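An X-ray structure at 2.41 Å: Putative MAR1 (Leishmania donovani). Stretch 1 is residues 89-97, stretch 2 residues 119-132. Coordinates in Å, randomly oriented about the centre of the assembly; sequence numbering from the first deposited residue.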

# COMPACT_ATOMS: atom_id res chain seq x y z
N GLU A 89 17.58 29.85 4.15
CA GLU A 89 18.21 29.17 5.29
C GLU A 89 17.21 29.12 6.43
O GLU A 89 16.39 30.02 6.60
CB GLU A 89 19.48 29.92 5.75
CG GLU A 89 20.67 29.93 4.74
CD GLU A 89 21.87 30.85 5.18
OE1 GLU A 89 22.27 30.82 6.37
OE2 GLU A 89 22.41 31.60 4.32
N LYS A 90 17.27 28.08 7.24
CA LYS A 90 16.32 28.01 8.35
C LYS A 90 16.67 27.05 9.43
O LYS A 90 17.65 26.31 9.35
CB LYS A 90 14.92 27.68 7.84
CG LYS A 90 14.87 26.69 6.67
CD LYS A 90 15.25 25.27 7.01
CE LYS A 90 14.48 24.30 6.06
NZ LYS A 90 14.83 22.87 6.29
N THR A 91 15.85 27.05 10.46
CA THR A 91 15.98 26.08 11.54
C THR A 91 14.68 25.22 11.67
O THR A 91 14.71 24.09 12.16
CB THR A 91 16.40 26.79 12.82
OG1 THR A 91 15.48 27.87 13.09
CG2 THR A 91 17.82 27.41 12.64
N ARG A 92 13.56 25.76 11.20
CA ARG A 92 12.32 25.01 11.03
C ARG A 92 12.60 23.71 10.26
O ARG A 92 13.35 23.72 9.27
CB ARG A 92 11.30 25.90 10.32
CG ARG A 92 10.01 25.23 9.93
CD ARG A 92 8.86 26.17 10.19
NE ARG A 92 8.27 25.84 11.49
CZ ARG A 92 7.00 25.50 11.69
NH1 ARG A 92 6.14 25.43 10.68
NH2 ARG A 92 6.58 25.23 12.93
N PHE A 93 12.06 22.57 10.75
CA PHE A 93 12.31 21.28 10.07
C PHE A 93 11.65 21.30 8.70
O PHE A 93 12.27 20.92 7.70
CB PHE A 93 11.92 20.05 10.89
CG PHE A 93 12.69 19.92 12.16
CD1 PHE A 93 12.04 19.65 13.36
CD2 PHE A 93 14.08 20.11 12.17
CE1 PHE A 93 12.78 19.54 14.57
CE2 PHE A 93 14.83 20.03 13.37
CZ PHE A 93 14.16 19.73 14.58
N SER A 94 10.43 21.82 8.65
CA SER A 94 9.78 22.11 7.39
C SER A 94 10.31 23.33 6.63
O SER A 94 10.48 24.41 7.23
CB SER A 94 8.33 22.37 7.64
OG SER A 94 7.78 22.84 6.44
N CYS A 95 10.50 23.15 5.32
CA CYS A 95 10.76 24.21 4.34
C CYS A 95 9.76 25.35 4.28
O CYS A 95 10.11 26.42 3.81
CB CYS A 95 10.87 23.65 2.92
SG CYS A 95 12.31 22.60 2.64
N VAL A 96 8.54 25.16 4.76
CA VAL A 96 7.57 26.26 4.73
C VAL A 96 7.87 27.31 5.82
O VAL A 96 7.32 27.28 6.93
CB VAL A 96 6.11 25.76 4.73
CG1 VAL A 96 5.14 26.91 4.46
CG2 VAL A 96 5.94 24.63 3.68
N VAL A 97 8.79 28.21 5.48
CA VAL A 97 9.13 29.40 6.30
C VAL A 97 8.64 30.62 5.54
O VAL A 97 8.37 30.51 4.32
CB VAL A 97 10.64 29.49 6.61
CG1 VAL A 97 11.04 28.39 7.61
CG2 VAL A 97 11.49 29.44 5.35
N ALA A 119 11.69 13.52 7.84
CA ALA A 119 11.97 14.63 8.72
C ALA A 119 11.59 15.93 8.02
O ALA A 119 10.40 16.23 7.92
CB ALA A 119 13.46 14.59 9.17
N CYS A 120 12.55 16.67 7.48
CA CYS A 120 12.25 17.89 6.77
C CYS A 120 11.29 17.65 5.61
O CYS A 120 10.33 18.45 5.44
CB CYS A 120 13.54 18.58 6.27
SG CYS A 120 14.88 18.87 7.57
N ILE A 121 11.53 16.58 4.81
CA ILE A 121 10.70 16.30 3.58
C ILE A 121 9.26 16.10 3.98
O ILE A 121 8.37 16.79 3.53
CB ILE A 121 11.18 15.03 2.75
CG1 ILE A 121 12.59 15.21 2.12
CG2 ILE A 121 10.16 14.65 1.69
CD1 ILE A 121 12.71 16.21 0.99
N LEU A 122 9.07 15.15 4.89
CA LEU A 122 7.77 14.81 5.45
C LEU A 122 7.00 16.07 5.99
O LEU A 122 5.88 16.35 5.57
CB LEU A 122 7.94 13.68 6.49
CG LEU A 122 6.66 13.11 7.13
CD1 LEU A 122 5.85 12.22 6.19
CD2 LEU A 122 6.96 12.34 8.43
N GLN A 123 7.62 16.84 6.88
CA GLN A 123 6.97 18.08 7.41
C GLN A 123 6.70 19.10 6.33
O GLN A 123 5.63 19.74 6.31
CB GLN A 123 7.78 18.69 8.57
CG GLN A 123 8.03 17.64 9.66
CD GLN A 123 8.52 18.19 10.97
OE1 GLN A 123 8.05 19.22 11.43
NE2 GLN A 123 9.43 17.46 11.62
N THR A 124 7.65 19.23 5.42
CA THR A 124 7.52 20.16 4.28
C THR A 124 6.27 19.83 3.44
O THR A 124 5.45 20.72 3.19
CB THR A 124 8.75 20.05 3.41
OG1 THR A 124 9.88 20.43 4.20
CG2 THR A 124 8.64 20.88 2.20
N VAL A 125 6.10 18.54 3.07
CA VAL A 125 4.93 18.19 2.27
C VAL A 125 3.60 18.33 3.00
O VAL A 125 2.65 18.78 2.40
CB VAL A 125 5.04 16.86 1.37
CG1 VAL A 125 6.43 16.33 1.27
CG2 VAL A 125 4.11 15.79 1.78
N ALA A 126 3.50 17.98 4.29
CA ALA A 126 2.22 18.20 5.00
C ALA A 126 1.84 19.70 4.98
O ALA A 126 0.68 20.03 4.79
CB ALA A 126 2.24 17.62 6.42
N ASP A 127 2.83 20.59 5.14
CA ASP A 127 2.61 22.07 5.07
C ASP A 127 2.16 22.55 3.67
O ASP A 127 1.17 23.26 3.53
CB ASP A 127 3.83 22.88 5.53
CG ASP A 127 4.12 22.77 7.05
OD1 ASP A 127 5.30 22.95 7.40
OD2 ASP A 127 3.21 22.55 7.90
N LEU A 128 2.90 22.15 2.64
CA LEU A 128 2.45 22.33 1.27
C LEU A 128 1.01 21.89 1.04
O LEU A 128 0.23 22.62 0.43
CB LEU A 128 3.37 21.59 0.33
CG LEU A 128 4.60 22.29 -0.28
CD1 LEU A 128 4.76 23.77 0.18
CD2 LEU A 128 5.91 21.45 -0.14
N LEU A 129 0.64 20.70 1.56
CA LEU A 129 -0.72 20.22 1.34
C LEU A 129 -1.72 21.14 1.98
O LEU A 129 -2.72 21.47 1.36
CB LEU A 129 -0.94 18.75 1.77
CG LEU A 129 -0.29 17.70 0.85
CD1 LEU A 129 -0.41 16.29 1.42
CD2 LEU A 129 -0.71 17.76 -0.63
N ASP A 130 -1.45 21.55 3.21
CA ASP A 130 -2.24 22.58 3.89
C ASP A 130 -2.34 23.92 3.16
O ASP A 130 -3.31 24.65 3.36
CB ASP A 130 -1.75 22.75 5.32
CG ASP A 130 -2.30 21.67 6.22
OD1 ASP A 130 -1.72 20.55 6.30
OD2 ASP A 130 -3.39 21.92 6.80
N MET A 131 -1.38 24.21 2.29
CA MET A 131 -1.43 25.42 1.48
C MET A 131 -2.20 25.25 0.15
O MET A 131 -2.24 26.17 -0.66
CB MET A 131 -0.00 25.93 1.21
CG MET A 131 0.72 26.45 2.44
SD MET A 131 2.33 27.07 1.96
CE MET A 131 1.93 28.77 1.51
N ASN A 132 -2.79 24.07 -0.04
CA ASN A 132 -3.46 23.67 -1.29
C ASN A 132 -2.58 23.57 -2.53
O ASN A 132 -3.09 23.69 -3.64
CB ASN A 132 -4.67 24.54 -1.64
CG ASN A 132 -5.67 24.65 -0.50
OD1 ASN A 132 -6.10 23.66 0.10
ND2 ASN A 132 -6.06 25.88 -0.22

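A loop can be fixed to a helix when its polar atoms find partners among the helix side chains, and the contact between residues 89-97 and 119-132 of Putative MAR1 is a compact example. It begins at C120, where the helix comes close enough for the carbonyl of F93 to rest on it: F93 O lies 3.2 Å from C120 CA, in a CA-H...O contact. The side chain of C120 is compact, and F93 O also lies 3.0 Å from C120 CB. One turn on, Q123 points toward the loop, its NE2 3.7 Å from F93 CB and hydrogen-bonded elsewhere in the structure; its aliphatic part can pack meanwhile, CB 3.8 Å from S94 CB. T124 then does double duty. Its OG1 donates a very short hydrogen bond (2.4 Å) to C120 O, a turn back, and accepts one from the backbone of the loop, C95 N to T124 OG1, at 3.0 Å. A buried amide is thus satisfied by a hydroxyl that can give and receive at once. At D127 the loop supplies the hydroxyl: S94 OG donates to D127 OD1 at 2.7 Å and accepts from V96 N at 3.0 Å, so S94 ties the carboxylate of D127 to the backbone of the loop. Finally, V96, the residue most covered in the 487 Å² buried between the stretches, supplies the apolar close, with CG2 3.3 Å from D127 CB and 3.8 Å from L128 CD1, and CG1 3.8 Å from M131 SD.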